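Local coordinates for mitogen-activated protein kinase kinase kinase 15 (Homo sapiens, PDB 6V0M) that is a serine/threonine kinase of the apoptosis signal-regulating family whose sterile alpha-motif domain, the part in this structure, probably mediates assembly with related kinases, at residues A[33-43]-A[53-64]. Numbering follows the deposited sequence.
Sequences DILNEITKEDL and LCRLWSAVSQYR
Leu43 crosses Leu53 obliquely, Leu43 CB 3.7 Å from Leu53 CD1, while Leu43 CD1 reaches on to Leu56 CD2 and to the Trp57 ring at CE3. Farther along helix 50-70, Val60 CG2 takes up Ile34 CG2 at 3.9 Å, and Leu56 CD2 touches the same methyl; Trp10 of helix 4-13 packs on both Ile34 and Leu56, tying this core to the rest of the five-helix SAM bundle. Moving outward, the Trp57 indole carries Lys40 across one face, with Lys40 CE 3.8 Å from the centroid of the five-membered ring in a CH-pi contact, and Ser61 OG, bonded to Trp57 O, sits toward the rim of the other. The ring edge points at Ile38 O. Tyr63 turns its own edge to Asn36 OD1, 3.6 Å from Tyr63 CE2, while Asn36 ND2 hydrogen-bonds to Ser32 O; Leu35 CB also touches Tyr63 CE2.

At the polar end the straight Arg64 chain, extended from CG to NE, carries the guanidinium across to Leu35 O and Ile38 O, with Val60 CG1 near the rim of one face and Asn36 O near the rim of the other. Arg64 NE gives Leu35 O a nearly straight 2.7 Å bond (173°), coming from above the carbonyl plane. Arg64 NH1 and NH2 both hold Ile38 O, the NH2 bond (2.8 Å) falling on a lone pair. With Arg64 replaced by an alanine, the carbonyls of Leu35 and Ile38 would probably lose these donors, and the turn after helix 31-37 would be freer to shift. One cationic side chain thus joins a carbonyl of helix 31-37 and one of the link to the Thr39-Asp42 capping box, fastening both to helix 50-70 without a carboxylate partner across the contact.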
loop_
_atom_site.group_PDB
_atom_site.type_symbol
_atom_site.label_atom_id
_atom_site.label_comp_id
_atom_site.label_asym_id
_atom_site.label_seq_id
_atom_site.Cartn_x
_atom_site.Cartn_y
_atom_site.Cartn_z
ATOM N N ASP A 33 1.808 -6.366 -4.819
ATOM C CA ASP A 33 2.976 -6.213 -3.964
ATOM C C ASP A 33 2.566 -5.651 -2.588
ATOM O O ASP A 33 3.147 -6.081 -1.552
ATOM C CB ASP A 33 4.089 -5.298 -4.576
ATOM C CG ASP A 33 4.664 -5.776 -5.869
ATOM O OD1 ASP A 33 4.824 -7.001 -6.092
ATOM O OD2 ASP A 33 5.093 -4.890 -6.685
ATOM N N ILE A 34 1.698 -4.609 -2.579
ATOM C CA ILE A 34 1.323 -3.902 -1.365
ATOM C C ILE A 34 0.520 -4.868 -0.476
ATOM O O ILE A 34 0.832 -5.007 0.663
ATOM C CB ILE A 34 0.543 -2.616 -1.624
ATOM C CG1 ILE A 34 1.406 -1.555 -2.414
ATOM C CG2 ILE A 34 0.107 -1.961 -0.375
ATOM C CD1 ILE A 34 2.748 -1.316 -1.835
ATOM N N LEU A 35 -0.447 -5.546 -1.087
ATOM C CA LEU A 35 -1.313 -6.479 -0.298
ATOM C C LEU A 35 -0.571 -7.685 0.265
ATOM O O LEU A 35 -0.886 -8.171 1.351
ATOM C CB LEU A 35 -2.465 -6.925 -1.172
ATOM C CG LEU A 35 -3.451 -5.835 -1.580
ATOM C CD1 LEU A 35 -4.421 -6.458 -2.597
ATOM C CD2 LEU A 35 -4.121 -5.112 -0.432
ATOM N N ASN A 36 0.357 -8.234 -0.523
ATOM C CA ASN A 36 0.986 -9.547 -0.257
ATOM C C ASN A 36 2.476 -9.554 0.195
ATOM O O ASN A 36 2.893 -10.394 0.954
ATOM C CB ASN A 36 0.820 -10.430 -1.476
ATOM C CG ASN A 36 -0.644 -10.666 -1.786
ATOM O OD1 ASN A 36 -1.322 -11.287 -0.986
ATOM N ND2 ASN A 36 -1.166 -10.084 -2.868
ATOM N N GLU A 37 3.284 -8.609 -0.305
ATOM C CA GLU A 37 4.745 -8.711 -0.209
ATOM C C GLU A 37 5.419 -7.700 0.674
ATOM O O GLU A 37 6.386 -8.017 1.316
ATOM C CB GLU A 37 5.374 -8.541 -1.616
ATOM C CG GLU A 37 4.754 -9.385 -2.713
ATOM C CD GLU A 37 5.157 -10.825 -2.584
ATOM O OE1 GLU A 37 6.373 -11.066 -2.578
ATOM O OE2 GLU A 37 4.300 -11.714 -2.563
ATOM N N ILE A 38 4.939 -6.452 0.675
ATOM C CA ILE A 38 5.659 -5.423 1.428
ATOM C C ILE A 38 5.650 -5.630 2.929
ATOM O O ILE A 38 4.777 -6.317 3.507
ATOM C CB ILE A 38 5.173 -4.001 1.150
ATOM C CG1 ILE A 38 3.732 -3.845 1.614
ATOM C CG2 ILE A 38 5.468 -3.678 -0.321
ATOM C CD1 ILE A 38 3.243 -2.479 1.817
ATOM N N THR A 39 6.699 -5.089 3.548
ATOM C CA THR A 39 6.827 -5.076 4.980
ATOM C C THR A 39 6.664 -3.670 5.426
ATOM O O THR A 39 6.780 -2.711 4.638
ATOM C CB THR A 39 8.167 -5.614 5.437
ATOM O OG1 THR A 39 9.226 -4.691 5.038
ATOM C CG2 THR A 39 8.385 -7.024 4.889
ATOM N N LYS A 40 6.465 -3.510 6.732
ATOM C CA LYS A 40 6.376 -2.176 7.296
ATOM C C LYS A 40 7.686 -1.417 7.022
ATOM O O LYS A 40 7.662 -0.203 6.808
ATOM C CB LYS A 40 6.102 -2.273 8.778
ATOM C CG LYS A 40 5.031 -1.302 9.212
ATOM C CD LYS A 40 4.731 -1.400 10.694
ATOM C CE LYS A 40 4.602 -2.850 11.125
ATOM N NZ LYS A 40 3.881 -3.003 12.405
ATOM N N GLU A 41 8.822 -2.125 7.040
ATOM C CA GLU A 41 10.118 -1.492 6.788
ATOM C C GLU A 41 10.220 -0.838 5.404
ATOM O O GLU A 41 10.839 0.227 5.246
ATOM C CB GLU A 41 11.253 -2.504 7.005
ATOM C CG GLU A 41 12.659 -1.922 6.982
ATOM C CD GLU A 41 13.273 -1.658 5.586
ATOM O OE1 GLU A 41 12.840 -2.211 4.566
ATOM O OE2 GLU A 41 14.129 -0.779 5.500
ATOM N N ASP A 42 9.563 -1.440 4.410
ATOM C CA ASP A 42 9.483 -0.864 3.030
ATOM C C ASP A 42 8.776 0.457 3.099
ATOM O O ASP A 42 9.237 1.398 2.481
ATOM C CB ASP A 42 8.708 -1.769 2.061
ATOM C CG ASP A 42 9.432 -3.075 1.784
ATOM O OD1 ASP A 42 10.630 -2.991 1.435
ATOM O OD2 ASP A 42 8.816 -4.201 1.942
ATOM N N LEU A 43 7.665 0.515 3.858
ATOM C CA LEU A 43 6.908 1.768 4.002
ATOM C C LEU A 43 7.748 2.867 4.702
ATOM O O LEU A 43 7.738 4.007 4.272
ATOM C CB LEU A 43 5.612 1.543 4.753
ATOM C CG LEU A 43 4.652 0.512 4.166
ATOM C CD1 LEU A 43 3.486 0.280 5.111
ATOM C CD2 LEU A 43 4.200 0.953 2.797
ATOM N N LEU A 53 0.831 5.591 6.933
ATOM C CA LEU A 53 1.486 4.334 7.147
ATOM C C LEU A 53 0.608 3.462 8.051
ATOM O O LEU A 53 0.402 2.295 7.797
ATOM C CB LEU A 53 2.824 4.547 7.773
ATOM C CG LEU A 53 3.709 3.308 7.737
ATOM C CD1 LEU A 53 5.186 3.812 7.632
ATOM C CD2 LEU A 53 3.476 2.371 8.880
ATOM N N CYS A 54 0.020 4.099 9.049
ATOM C CA CYS A 54 -0.851 3.366 10.040
ATOM C C CYS A 54 -2.070 2.781 9.334
ATOM O O CYS A 54 -2.308 1.575 9.408
ATOM C CB CYS A 54 -1.209 4.321 11.092
ATOM S SG CYS A 54 -2.366 3.669 12.265
ATOM N N ARG A 55 -2.739 3.634 8.554
ATOM C CA ARG A 55 -3.914 3.277 7.764
ATOM C C ARG A 55 -3.654 2.225 6.744
ATOM O O ARG A 55 -4.424 1.250 6.587
ATOM C CB ARG A 55 -4.441 4.547 7.008
ATOM C CG ARG A 55 -5.205 5.388 7.979
ATOM C CD ARG A 55 -5.985 6.547 7.391
ATOM N NE ARG A 55 -5.194 7.270 6.475
ATOM C CZ ARG A 55 -4.541 8.387 6.710
ATOM N NH1 ARG A 55 -4.478 9.013 7.894
ATOM N NH2 ARG A 55 -3.858 8.861 5.721
ATOM N N LEU A 56 -2.581 2.436 5.971
ATOM C CA LEU A 56 -2.240 1.537 4.925
ATOM C C LEU A 56 -1.873 0.136 5.468
ATOM O O LEU A 56 -2.378 -0.900 4.976
ATOM C CB LEU A 56 -1.116 2.175 4.109
ATOM C CG LEU A 56 -0.918 1.564 2.757
ATOM C CD1 LEU A 56 -0.281 2.617 1.844
ATOM C CD2 LEU A 56 -0.071 0.346 2.985
ATOM N N TRP A 57 -1.032 0.115 6.496
ATOM C CA TRP A 57 -0.633 -1.145 7.064
ATOM C C TRP A 57 -1.812 -1.866 7.734
ATOM O O TRP A 57 -1.880 -3.096 7.717
ATOM C CB TRP A 57 0.491 -0.933 8.078
ATOM C CG TRP A 57 1.031 -2.177 8.571
ATOM C CD1 TRP A 57 0.934 -2.679 9.830
ATOM C CD2 TRP A 57 1.771 -3.134 7.796
ATOM N NE1 TRP A 57 1.533 -3.901 9.885
ATOM C CE2 TRP A 57 2.088 -4.189 8.653
ATOM C CE3 TRP A 57 2.190 -3.189 6.480
ATOM C CZ2 TRP A 57 2.811 -5.307 8.215
ATOM C CZ3 TRP A 57 2.974 -4.287 6.072
ATOM C CH2 TRP A 57 3.250 -5.304 6.926
ATOM N N SER A 58 -2.714 -1.114 8.350
ATOM C CA SER A 58 -3.912 -1.734 8.939
ATOM C C SER A 58 -4.755 -2.419 7.865
ATOM O O SER A 58 -5.167 -3.598 8.062
ATOM C CB SER A 58 -4.781 -0.736 9.723
ATOM O OG SER A 58 -5.252 0.280 8.889
ATOM N N ALA A 59 -4.925 -1.759 6.703
ATOM C CA ALA A 59 -5.637 -2.367 5.558
ATOM C C ALA A 59 -4.939 -3.646 5.026
ATOM O O ALA A 59 -5.582 -4.711 4.864
ATOM C CB ALA A 59 -5.930 -1.438 4.418
ATOM N N VAL A 60 -3.629 -3.550 4.807
ATOM C CA VAL A 60 -2.823 -4.672 4.346
ATOM C C VAL A 60 -2.931 -5.857 5.378
ATOM O O VAL A 60 -3.170 -7.018 5.004
ATOM C CB VAL A 60 -1.395 -4.245 4.144
ATOM C CG1 VAL A 60 -0.485 -5.427 3.907
ATOM C CG2 VAL A 60 -1.308 -3.220 3.005
ATOM N N SER A 61 -2.767 -5.555 6.684
ATOM C CA SER A 61 -2.777 -6.567 7.713
ATOM C C SER A 61 -4.134 -7.293 7.812
ATOM O O SER A 61 -4.156 -8.522 7.977
ATOM C CB SER A 61 -2.414 -5.995 9.084
ATOM O OG SER A 61 -1.155 -5.383 9.002
ATOM N N GLN A 62 -5.224 -6.540 7.719
ATOM C CA GLN A 62 -6.576 -7.144 7.715
ATOM C C GLN A 62 -6.812 -8.053 6.515
ATOM O O GLN A 62 -7.435 -9.143 6.646
ATOM C CB GLN A 62 -7.649 -6.064 7.697
ATOM C CG GLN A 62 -7.690 -5.217 8.949
ATOM C CD GLN A 62 -8.759 -4.149 8.836
ATOM O OE1 GLN A 62 -9.936 -4.457 8.564
ATOM N NE2 GLN A 62 -8.367 -2.896 9.050
ATOM N N TYR A 63 -6.309 -7.635 5.338
ATOM C CA TYR A 63 -6.386 -8.444 4.138
ATOM C C TYR A 63 -5.620 -9.743 4.358
ATOM O O TYR A 63 -6.174 -10.828 4.094
ATOM C CB TYR A 63 -5.850 -7.721 2.875
ATOM C CG TYR A 63 -5.784 -8.616 1.705
ATOM C CD1 TYR A 63 -6.979 -9.074 1.052
ATOM C CD2 TYR A 63 -4.579 -9.145 1.303
ATOM C CE1 TYR A 63 -6.894 -9.951 0.016
ATOM C CE2 TYR A 63 -4.476 -9.974 0.211
ATOM C CZ TYR A 63 -5.646 -10.394 -0.415
ATOM O OH TYR A 63 -5.627 -11.249 -1.503
ATOM N N ARG A 64 -4.407 -9.636 4.892
ATOM C CA ARG A 64 -3.558 -10.820 5.077
ATOM C C ARG A 64 -4.110 -11.782 6.132
ATOM O O ARG A 64 -4.068 -13.035 5.983
ATOM C CB ARG A 64 -2.113 -10.455 5.410
ATOM C CG ARG A 64 -1.438 -9.627 4.285
ATOM C CD ARG A 64 -0.025 -9.332 4.650
ATOM N NE ARG A 64 0.602 -8.518 3.584
ATOM C CZ ARG A 64 1.836 -8.030 3.611
ATOM N NH1 ARG A 64 2.632 -8.187 4.645
ATOM N NH2 ARG A 64 2.267 -7.288 2.572
#